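Local coordinates for protein glutamate--tRNA ligase (Methanothermobacter thermautotrophicus, PDB 3AII) that probably activates glutamate with ATP and transfers it to the acceptor end of its transfer RNA, as a non-discriminating archaeal class I synthetase, at residues I183-C193 and C208-L219; P457-N465 and E482-W493. All coordinates share one frame; numbering follows the deposited sequence.

Contact 1: I183-C193 and C208-L219. With ZN (zinc ion), chain D.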
loop_
_atom_site.group_PDB
_atom_site.type_symbol
_atom_site.label_atom_id
_atom_site.label_comp_id
_atom_site.label_asym_id
_atom_site.label_seq_id
_atom_site.Cartn_x
_atom_site.Cartn_y
_atom_site.Cartn_z
ATOM N N ILE A 183 0.235 -26.866 -27.911
ATOM C CA ILE A 183 0.077 -28.300 -28.150
ATOM C C ILE A 183 0.422 -28.696 -29.593
ATOM O O ILE A 183 1.094 -29.706 -29.818
ATOM C CB ILE A 183 -1.358 -28.751 -27.791
ATOM C CG1 ILE A 183 -1.594 -28.646 -26.281
ATOM C CG2 ILE A 183 -1.617 -30.180 -28.265
ATOM C CD1 ILE A 183 -3.051 -28.938 -25.878
ATOM N N GLU A 184 -0.012 -27.902 -30.568
ATOM C CA GLU A 184 0.309 -28.218 -31.963
ATOM C C GLU A 184 1.802 -28.143 -32.228
ATOM O O GLU A 184 2.348 -28.922 -33.024
ATOM C CB GLU A 184 -0.441 -27.326 -32.962
ATOM C CG GLU A 184 -0.102 -27.765 -34.401
ATOM C CD GLU A 184 -1.051 -27.269 -35.471
ATOM O OE1 GLU A 184 -1.932 -26.438 -35.165
ATOM O OE2 GLU A 184 -0.897 -27.725 -36.634
ATOM N N ARG A 185 2.467 -27.213 -31.557
ATOM C CA ARG A 185 3.910 -27.071 -31.682
ATOM C C ARG A 185 4.677 -28.099 -30.859
ATOM O O ARG A 185 5.900 -28.069 -30.821
ATOM C CB ARG A 185 4.341 -25.657 -31.268
ATOM C CG ARG A 185 3.947 -24.576 -32.274
ATOM C CD ARG A 185 4.613 -23.250 -31.942
ATOM N NE ARG A 185 4.807 -22.412 -33.120
ATOM C CZ ARG A 185 5.995 -22.040 -33.585
ATOM N NH1 ARG A 185 7.103 -22.425 -32.969
ATOM N NH2 ARG A 185 6.076 -21.272 -34.662
ATOM N N GLY A 186 3.961 -28.993 -30.186
ATOM C CA GLY A 186 4.594 -30.024 -29.371
ATOM C C GLY A 186 5.211 -29.560 -28.066
ATOM O O GLY A 186 6.134 -30.187 -27.544
ATOM N N GLY A 187 4.693 -28.463 -27.520
ATOM C CA GLY A 187 5.265 -27.878 -26.328
ATOM C C GLY A 187 4.447 -28.071 -25.072
ATOM O O GLY A 187 4.808 -27.575 -24.012
ATOM N N ALA A 188 3.350 -28.807 -25.193
ATOM C CA ALA A 188 2.507 -29.077 -24.043
ATOM C C ALA A 188 1.702 -30.336 -24.266
ATOM O O ALA A 188 1.595 -30.827 -25.390
ATOM C CB ALA A 188 1.582 -27.897 -23.761
ATOM N N TYR A 189 1.150 -30.866 -23.181
ATOM C CA TYR A 189 0.340 -32.070 -23.259
ATOM C C TYR A 189 -0.706 -32.074 -22.166
ATOM O O TYR A 189 -0.561 -31.361 -21.166
ATOM C CB TYR A 189 1.219 -33.327 -23.182
ATOM C CG TYR A 189 2.071 -33.488 -21.939
ATOM C CD1 TYR A 189 3.265 -32.789 -21.783
ATOM C CD2 TYR A 189 1.695 -34.365 -20.929
ATOM C CE1 TYR A 189 4.043 -32.959 -20.663
ATOM C CE2 TYR A 189 2.475 -34.546 -19.813
ATOM C CZ TYR A 189 3.641 -33.851 -19.676
ATOM O OH TYR A 189 4.406 -34.035 -18.543
ATOM N N VAL A 190 -1.773 -32.852 -22.366
ATOM C CA VAL A 190 -2.783 -32.996 -21.320
ATOM C C VAL A 190 -2.504 -34.228 -20.481
ATOM O O VAL A 190 -2.540 -35.356 -20.983
ATOM C CB VAL A 190 -4.191 -33.076 -21.879
ATOM C CG1 VAL A 190 -5.193 -33.192 -20.722
ATOM C CG2 VAL A 190 -4.487 -31.840 -22.738
ATOM N N CYS A 191 -2.230 -34.000 -19.204
ATOM C CA CYS A 191 -1.862 -35.076 -18.297
ATOM C C CYS A 191 -3.039 -35.453 -17.421
ATOM O O CYS A 191 -3.590 -34.620 -16.694
ATOM C CB CYS A 191 -0.691 -34.662 -17.423
ATOM S SG CYS A 191 -0.139 -35.978 -16.318
ATOM N N THR A 192 -3.403 -36.732 -17.491
ATOM C CA THR A 192 -4.511 -37.280 -16.726
ATOM C C THR A 192 -4.016 -38.152 -15.572
ATOM O O THR A 192 -4.810 -38.829 -14.925
ATOM C CB THR A 192 -5.418 -38.143 -17.627
ATOM O OG1 THR A 192 -4.608 -39.071 -18.362
ATOM C CG2 THR A 192 -6.187 -37.267 -18.614
ATOM N N CYS A 193 -2.707 -38.142 -15.329
ATOM C CA CYS A 193 -2.109 -38.916 -14.237
ATOM C C CYS A 193 -2.586 -38.425 -12.885
ATOM O O CYS A 193 -2.901 -37.253 -12.723
ATOM C CB CYS A 193 -0.580 -38.817 -14.265
ATOM S SG CYS A 193 0.218 -39.614 -15.682
ATOM N N CYS A 208 5.709 -39.554 -18.108
ATOM C CA CYS A 208 4.459 -40.288 -18.037
ATOM C C CYS A 208 4.029 -40.604 -19.460
ATOM O O CYS A 208 4.608 -40.093 -20.423
ATOM C CB CYS A 208 3.378 -39.479 -17.310
ATOM S SG CYS A 208 2.748 -38.058 -18.253
ATOM N N HIS A 209 3.019 -41.451 -19.592
ATOM C CA HIS A 209 2.507 -41.825 -20.903
ATOM C C HIS A 209 1.957 -40.628 -21.681
ATOM O O HIS A 209 2.065 -40.571 -22.904
ATOM C CB HIS A 209 1.430 -42.905 -20.754
ATOM C CG HIS A 209 0.655 -43.163 -22.006
ATOM N ND1 HIS A 209 1.198 -43.806 -23.097
ATOM C CD2 HIS A 209 -0.622 -42.867 -22.339
ATOM C CE1 HIS A 209 0.288 -43.893 -24.051
ATOM N NE2 HIS A 209 -0.825 -43.330 -23.619
ATOM N N CYS A 210 1.373 -39.670 -20.964
ATOM C CA CYS A 210 0.699 -38.541 -21.596
ATOM C C CYS A 210 1.688 -37.729 -22.434
ATOM O O CYS A 210 1.320 -37.119 -23.443
ATOM C CB CYS A 210 0.080 -37.630 -20.530
ATOM S SG CYS A 210 -0.888 -38.491 -19.249
ATOM N N ARG A 211 2.938 -37.715 -21.990
ATOM C CA ARG A 211 3.967 -36.893 -22.615
ATOM C C ARG A 211 4.299 -37.364 -24.026
ATOM O O ARG A 211 4.916 -36.628 -24.794
ATOM C CB ARG A 211 5.234 -36.889 -21.762
ATOM C CG ARG A 211 6.099 -35.652 -21.946
ATOM C CD ARG A 211 7.415 -35.799 -21.204
ATOM N NE ARG A 211 8.021 -34.511 -20.865
ATOM C CZ ARG A 211 8.964 -33.903 -21.581
ATOM N NH1 ARG A 211 9.424 -34.458 -22.699
ATOM N NH2 ARG A 211 9.453 -32.739 -21.175
ATOM N N SER A 212 3.885 -38.584 -24.365
ATOM C CA SER A 212 4.187 -39.150 -25.679
ATOM C C SER A 212 3.044 -39.001 -26.680
ATOM O O SER A 212 3.191 -39.372 -27.850
ATOM C CB SER A 212 4.567 -40.634 -25.552
ATOM O OG SER A 212 3.441 -41.418 -25.186
ATOM N N LEU A 213 1.905 -38.482 -26.233
ATOM C CA LEU A 213 0.750 -38.336 -27.118
ATOM C C LEU A 213 1.033 -37.355 -28.247
ATOM O O LEU A 213 1.822 -36.413 -28.088
ATOM C CB LEU A 213 -0.489 -37.870 -26.342
ATOM C CG LEU A 213 -0.943 -38.778 -25.199
ATOM C CD1 LEU A 213 -2.132 -38.158 -24.482
ATOM C CD2 LEU A 213 -1.295 -40.153 -25.732
ATOM N N GLY A 214 0.373 -37.569 -29.377
ATOM C CA GLY A 214 0.475 -36.666 -30.506
ATOM C C GLY A 214 -0.494 -35.500 -30.434
ATOM O O GLY A 214 -1.298 -35.384 -29.506
ATOM N N PHE A 215 -0.422 -34.629 -31.433
ATOM C CA PHE A 215 -1.239 -33.422 -31.473
ATOM C C PHE A 215 -2.739 -33.692 -31.304
ATOM O O PHE A 215 -3.379 -33.162 -30.393
ATOM C CB PHE A 215 -0.968 -32.683 -32.787
ATOM C CG PHE A 215 -1.934 -31.577 -33.086
ATOM C CD1 PHE A 215 -2.135 -30.545 -32.187
ATOM C CD2 PHE A 215 -2.618 -31.549 -34.292
ATOM C CE1 PHE A 215 -3.015 -29.523 -32.477
ATOM C CE2 PHE A 215 -3.494 -30.534 -34.585
ATOM C CZ PHE A 215 -3.698 -29.516 -33.675
ATOM N N ARG A 216 -3.306 -34.518 -32.176
ATOM C CA ARG A 216 -4.755 -34.709 -32.163
ATOM C C ARG A 216 -5.236 -35.448 -30.913
ATOM O O ARG A 216 -6.322 -35.159 -30.408
ATOM C CB ARG A 216 -5.241 -35.385 -33.449
ATOM C CG ARG A 216 -5.114 -34.505 -34.676
ATOM C CD ARG A 216 -6.149 -33.398 -34.701
ATOM N NE ARG A 216 -5.914 -32.468 -35.802
ATOM C CZ ARG A 216 -6.667 -31.405 -36.062
ATOM N NH1 ARG A 216 -7.725 -31.127 -35.307
ATOM N NH2 ARG A 216 -6.360 -30.611 -37.080
ATOM N N GLU A 217 -4.419 -36.370 -30.409
ATOM C CA GLU A 217 -4.698 -37.018 -29.132
ATOM C C GLU A 217 -4.765 -36.001 -27.979
ATOM O O GLU A 217 -5.709 -36.009 -27.182
ATOM C CB GLU A 217 -3.647 -38.081 -28.826
ATOM C CG GLU A 217 -3.706 -39.306 -29.737
ATOM C CD GLU A 217 -2.604 -40.305 -29.414
ATOM O OE1 GLU A 217 -2.929 -41.475 -29.111
ATOM O OE2 GLU A 217 -1.415 -39.915 -29.448
ATOM N N ASN A 218 -3.761 -35.133 -27.893
ATOM C CA ASN A 218 -3.759 -34.071 -26.881
ATOM C C ASN A 218 -4.904 -33.091 -27.080
ATOM O O ASN A 218 -5.484 -32.607 -26.112
ATOM C CB ASN A 218 -2.431 -33.309 -26.891
ATOM C CG ASN A 218 -1.354 -33.994 -26.068
ATOM O OD1 ASN A 218 -1.583 -34.386 -24.927
ATOM N ND2 ASN A 218 -0.167 -34.116 -26.633
ATOM N N LEU A 219 -5.229 -32.782 -28.330
ATOM C CA LEU A 219 -6.254 -31.783 -28.582
ATOM C C LEU A 219 -7.609 -32.307 -28.122
ATOM O O LEU A 219 -8.429 -31.564 -27.587
ATOM C CB LEU A 219 -6.289 -31.424 -30.073
ATOM C CG LEU A 219 -7.095 -30.191 -30.476
ATOM C CD1 LEU A 219 -6.457 -28.937 -29.886
ATOM C CD2 LEU A 219 -7.200 -30.088 -32.012
HETATM ZN ZN ZN D . 0.483 -37.981 -17.383
HETATM O O HOH W 1 1.209 -32.543 -29.337
HETATM O O HOH W 2 6.135 -36.595 -18.025
#
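Cys191 and Cys193, with Cys208 and Cys210 across from them, bind one zinc ion, each SG 2.4 Å from the metal. Two thiolates accept amide protons: Thr192 N donates to Cys210 SG across the contact (3.5 Å, 160°), and Cys193 N to Cys191 SG, bonds likely to spread the cluster's negative charge. Two Cys-X-Cys pairs thus make a four-cysteine zinc site inside the catalytic domain, tying the end of strand 188-191 to the 3-10 turn 210-212. Next to the metal, the Tyr189 ring carries Arg211 CA over one face, 3.9 Å from the ring centroid. Tyr189 CG lies between its backbone N and carbonyl carbon (chi1 59°), which brings the ring against Cys210 and Arg211, while Asp250 OD2 makes a hydrogen bond with Tyr189 OH and a salt bridge with Arg211 NE. Farther out, Asn218 of helix 215-224 reaches the strand: Val190 N donates to Asn218 OD1 (3.0 Å), nearly straight but from above the carbonyl plane. Ile183 CG2 packs on Asn218 CB at 3.5 Å and meets the edge of the Phe215 ring. Over one face of that ring runs Glu184, its carboxylate plane turned 19° from the ring and Glu184 CG 4.0 Å from the centroid.

Contact 2: P457-N465 and E482-W493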
loop_
_atom_site.group_PDB
_atom_site.type_symbol
_atom_site.label_atom_id
_atom_site.label_comp_id
_atom_site.label_asym_id
_atom_site.label_seq_id
_atom_site.Cartn_x
_atom_site.Cartn_y
_atom_site.Cartn_z
ATOM N N PRO A 457 8.180 23.027 37.558
ATOM C CA PRO A 457 7.960 24.255 36.791
ATOM C C PRO A 457 7.649 23.957 35.327
ATOM O O PRO A 457 8.255 23.068 34.725
ATOM C CB PRO A 457 9.302 24.980 36.905
ATOM C CG PRO A 457 10.300 23.858 37.036
ATOM C CD PRO A 457 9.605 22.814 37.870
ATOM N N LEU A 458 6.693 24.705 34.782
ATOM C CA LEU A 458 6.277 24.559 33.394
ATOM C C LEU A 458 6.190 25.930 32.768
ATOM O O LEU A 458 5.865 26.906 33.431
ATOM C CB LEU A 458 4.886 23.921 33.306
ATOM C CG LEU A 458 4.696 22.544 33.937
ATOM C CD1 LEU A 458 3.203 22.201 34.081
ATOM C CD2 LEU A 458 5.427 21.486 33.124
ATOM N N ARG A 459 6.456 25.993 31.473
ATOM C CA ARG A 459 6.159 27.193 30.716
ATOM C C ARG A 459 5.070 26.840 29.724
ATOM O O ARG A 459 5.280 26.005 28.824
ATOM C CB ARG A 459 7.389 27.697 29.968
ATOM C CG ARG A 459 7.042 28.884 29.077
ATOM C CD ARG A 459 8.263 29.639 28.624
ATOM N NE ARG A 459 7.884 30.690 27.679
ATOM C CZ ARG A 459 7.409 31.886 28.024
ATOM N NH1 ARG A 459 7.238 32.218 29.305
ATOM N NH2 ARG A 459 7.099 32.760 27.070
ATOM N N LEU A 460 3.905 27.450 29.897
ATOM C CA LEU A 460 2.839 27.281 28.924
ATOM C C LEU A 460 3.313 28.053 27.700
ATOM O O LEU A 460 3.551 29.261 27.787
ATOM C CB LEU A 460 1.517 27.854 29.434
ATOM C CG LEU A 460 0.920 27.533 30.810
ATOM C CD1 LEU A 460 -0.610 27.589 30.736
ATOM C CD2 LEU A 460 1.372 26.198 31.366
ATOM N N ILE A 461 3.454 27.358 26.571
ATOM C CA ILE A 461 4.146 27.919 25.405
ATOM C C ILE A 461 3.655 29.318 25.035
ATOM O O ILE A 461 2.459 29.537 24.886
ATOM C CB ILE A 461 4.063 26.978 24.201
ATOM C CG1 ILE A 461 4.892 25.715 24.474
ATOM C CG2 ILE A 461 4.520 27.696 22.904
ATOM C CD1 ILE A 461 4.656 24.602 23.470
ATOM N N ASP A 462 4.596 30.258 24.914
ATOM C CA ASP A 462 4.292 31.646 24.557
ATOM C C ASP A 462 3.440 32.431 25.566
ATOM O O ASP A 462 3.036 33.563 25.287
ATOM C CB ASP A 462 3.651 31.711 23.161
ATOM C CG ASP A 462 4.658 31.457 22.051
ATOM O OD1 ASP A 462 5.873 31.563 22.319
ATOM O OD2 ASP A 462 4.244 31.157 20.912
ATOM N N ALA A 463 3.205 31.868 26.754
ATOM C CA ALA A 463 2.235 32.452 27.671
ATOM C C ALA A 463 2.817 32.852 29.029
ATOM O O ALA A 463 3.196 34.006 29.227
ATOM C CB ALA A 463 1.043 31.499 27.843
ATOM N N VAL A 464 2.884 31.904 29.958
ATOM C CA VAL A 464 3.315 32.219 31.325
ATOM C C VAL A 464 4.076 31.049 31.904
ATOM O O VAL A 464 4.005 29.942 31.388
ATOM C CB VAL A 464 2.122 32.509 32.268
ATOM C CG1 VAL A 464 1.417 33.802 31.872
ATOM C CG2 VAL A 464 1.154 31.323 32.286
ATOM N N ASN A 465 4.791 31.286 32.998
ATOM C CA ASN A 465 5.498 30.215 33.690
ATOM C C ASN A 465 4.743 29.894 34.973
ATOM O O ASN A 465 4.300 30.798 35.672
ATOM C CB ASN A 465 6.924 30.661 34.027
ATOM C CG ASN A 465 7.635 31.264 32.832
ATOM O OD1 ASN A 465 7.566 30.728 31.730
ATOM N ND2 ASN A 465 8.311 32.395 33.041
ATOM N N GLU A 482 12.962 34.259 33.049
ATOM C CA GLU A 482 12.461 33.652 34.274
ATOM C C GLU A 482 12.258 32.158 34.035
ATOM O O GLU A 482 12.583 31.332 34.885
ATOM C CB GLU A 482 11.151 34.301 34.721
ATOM C CG GLU A 482 11.140 35.824 34.646
ATOM C CD GLU A 482 12.260 36.465 35.441
ATOM O OE1 GLU A 482 12.749 35.830 36.401
ATOM O OE2 GLU A 482 12.650 37.604 35.108
ATOM N N ALA A 483 11.727 31.806 32.870
ATOM C CA ALA A 483 11.507 30.399 32.559
ATOM C C ALA A 483 12.830 29.628 32.568
ATOM O O ALA A 483 12.909 28.510 33.072
ATOM C CB ALA A 483 10.805 30.247 31.206
ATOM N N ARG A 484 13.866 30.225 31.987
ATOM C CA ARG A 484 15.185 29.601 31.977
ATOM C C ARG A 484 15.747 29.465 33.391
ATOM O O ARG A 484 16.367 28.458 33.727
ATOM C CB ARG A 484 16.156 30.401 31.106
ATOM C CG ARG A 484 15.969 30.216 29.608
ATOM C CD ARG A 484 16.962 31.075 28.839
ATOM N NE ARG A 484 17.157 30.613 27.468
ATOM C CZ ARG A 484 18.041 31.135 26.624
ATOM N NH1 ARG A 484 18.814 32.143 27.009
ATOM N NH2 ARG A 484 18.154 30.651 25.395
ATOM N N GLU A 485 15.522 30.481 34.215
ATOM C CA GLU A 485 16.007 30.462 35.586
ATOM C C GLU A 485 15.323 29.341 36.383
ATOM O O GLU A 485 15.953 28.681 37.205
ATOM C CB GLU A 485 15.803 31.836 36.243
ATOM C CG GLU A 485 16.449 33.001 35.465
ATOM C CD GLU A 485 16.691 34.246 36.315
ATOM O OE1 GLU A 485 17.692 34.275 37.061
ATOM O OE2 GLU A 485 15.897 35.207 36.225
ATOM N N LEU A 486 14.039 29.112 36.120
ATOM C CA LEU A 486 13.306 28.021 36.770
ATOM C C LEU A 486 13.696 26.632 36.275
ATOM O O LEU A 486 13.463 25.632 36.957
ATOM C CB LEU A 486 11.804 28.183 36.541
ATOM C CG LEU A 486 11.005 29.221 37.304
ATOM C CD1 LEU A 486 9.560 29.161 36.836
ATOM C CD2 LEU A 486 11.093 28.953 38.810
ATOM N N GLY A 487 14.255 26.557 35.074
ATOM C CA GLY A 487 14.400 25.279 34.411
ATOM C C GLY A 487 13.034 24.744 34.011
ATOM O O GLY A 487 12.802 23.537 34.009
ATOM N N ALA A 488 12.121 25.648 33.662
ATOM C CA ALA A 488 10.767 25.247 33.279
ATOM C C ALA A 488 10.744 24.389 32.016
ATOM O O ALA A 488 11.474 24.650 31.060
ATOM C CB ALA A 488 9.878 26.475 33.097
ATOM N N SER A 489 9.889 23.372 32.017
ATOM C CA SER A 489 9.674 22.551 30.828
ATOM C C SER A 489 8.541 23.137 29.987
ATOM O O SER A 489 7.518 23.541 30.532
ATOM C CB SER A 489 9.329 21.116 31.223
ATOM O OG SER A 489 10.463 20.453 31.752
ATOM N N MET A 490 8.717 23.180 28.668
ATOM C CA MET A 490 7.661 23.716 27.798
ATOM C C MET A 490 6.488 22.752 27.760
ATOM O O MET A 490 6.671 21.531 27.753
ATOM C CB MET A 490 8.170 23.934 26.365
ATOM C CG MET A 490 9.323 24.906 26.234
ATOM S SD MET A 490 8.864 26.613 26.586
ATOM C CE MET A 490 7.753 26.987 25.242
ATOM N N ILE A 491 5.276 23.296 27.707
ATOM C CA ILE A 491 4.092 22.461 27.604
ATOM C C ILE A 491 3.043 23.174 26.760
ATOM O O ILE A 491 2.854 24.392 26.872
ATOM C CB ILE A 491 3.523 22.051 29.002
ATOM C CG1 ILE A 491 2.520 20.894 28.856
ATOM C CG2 ILE A 491 2.885 23.230 29.706
ATOM C CD1 ILE A 491 2.146 20.232 30.185
ATOM N N HIS A 492 2.364 22.418 25.901
ATOM C CA HIS A 492 1.259 23.008 25.151
ATOM C C HIS A 492 0.032 23.036 26.048
ATOM O O HIS A 492 0.014 22.399 27.112
ATOM C CB HIS A 492 1.008 22.297 23.807
ATOM C CG HIS A 492 0.734 20.828 23.921
ATOM N ND1 HIS A 492 1.693 19.918 24.302
ATOM C CD2 HIS A 492 -0.381 20.106 23.644
ATOM C CE1 HIS A 492 1.177 18.700 24.283
ATOM N NE2 HIS A 492 -0.081 18.788 23.887
ATOM N N TRP A 493 -0.974 23.795 25.641
ATOM C CA TRP A 493 -2.083 24.136 26.531
ATOM C C TRP A 493 -3.247 24.703 25.728
ATOM O O TRP A 493 -3.069 25.180 24.602
ATOM C CB TRP A 493 -1.616 25.144 27.602
ATOM C CG TRP A 493 -1.148 26.436 26.990
ATOM C CD1 TRP A 493 0.055 26.673 26.373
ATOM C CD2 TRP A 493 -1.900 27.643 26.885
ATOM N NE1 TRP A 493 0.097 27.983 25.918
ATOM C CE2 TRP A 493 -1.093 28.588 26.215
ATOM C CE3 TRP A 493 -3.176 28.028 27.308
ATOM C CZ2 TRP A 493 -1.537 29.893 25.945
ATOM C CZ3 TRP A 493 -3.606 29.321 27.049
ATOM C CH2 TRP A 493 -2.783 30.237 26.377
#
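A parallel strand pair forms this part of the anticodon-binding region: strand 456-460 lies beside strand 489-495, connected through strands 464-469 and 472-477 and then helix 480-486. Leu458, Arg459 and Leu460 bridge to Ser489, Met490 and Ile491; Arg459 N donates to Ser489 O (2.8 Å) and Arg459 O accepts from Ile491 N (2.9 Å). Leu460 CD2 lies alongside Ile491 CG2 at 3.7 Å. Both strands belong to a mixed six-stranded sheet, and a Schellman motif (Ala488 N to Ala483 O, Gly487 N to Arg484 O) ends the helix. On the other face Arg459 CD runs 3.7 Å from Met490 SD, and Arg459 NH1 donates to Asn465 OD1 (2.9 Å), which lies in the guanidinium plane; Ala483 CB packs against Arg459 CD and Asn465 OD1. Past the last bridged pair, Trp493 CG lies between its backbone N and carbonyl carbon (chi1 62°), putting the indole against Leu460 and Ile461. Trp493 NE1 donates to Ile461 O (3.0 Å, 167°) at the indole edge, Leu460 CB sits over one face, and Ala463 CB, in the classic bulge opposite Leu460, reaches Trp493 CZ2 at 3.6 Å. An alanine in place of Trp493 would probably leave Ile461 O without this donor and open a gap beside Leu460 and Ala463.

Overall arrangement
Contacts 1 and 2 occupy opposite sides of the chain's centre, their own centres about 84 Å apart and their nearest atoms about 67 Å apart, and they have no helix or strand in common. Contact 1, in the catalytic domain, is mostly buried although it lies at one end of an elongated molecule; contact 2, in the anticodon-binding region, is only partly buried. Their chemistry follows their architecture. In 183-193 with 208-219 a metal joins an outermost strand to a turn, and across the contact the strand's backbone is met by the Asn218 side chain. In 457-465 with 482-493 both strands belong to a mixed sheet, so main-chain bonds dominate and apolar side chains fill in around them.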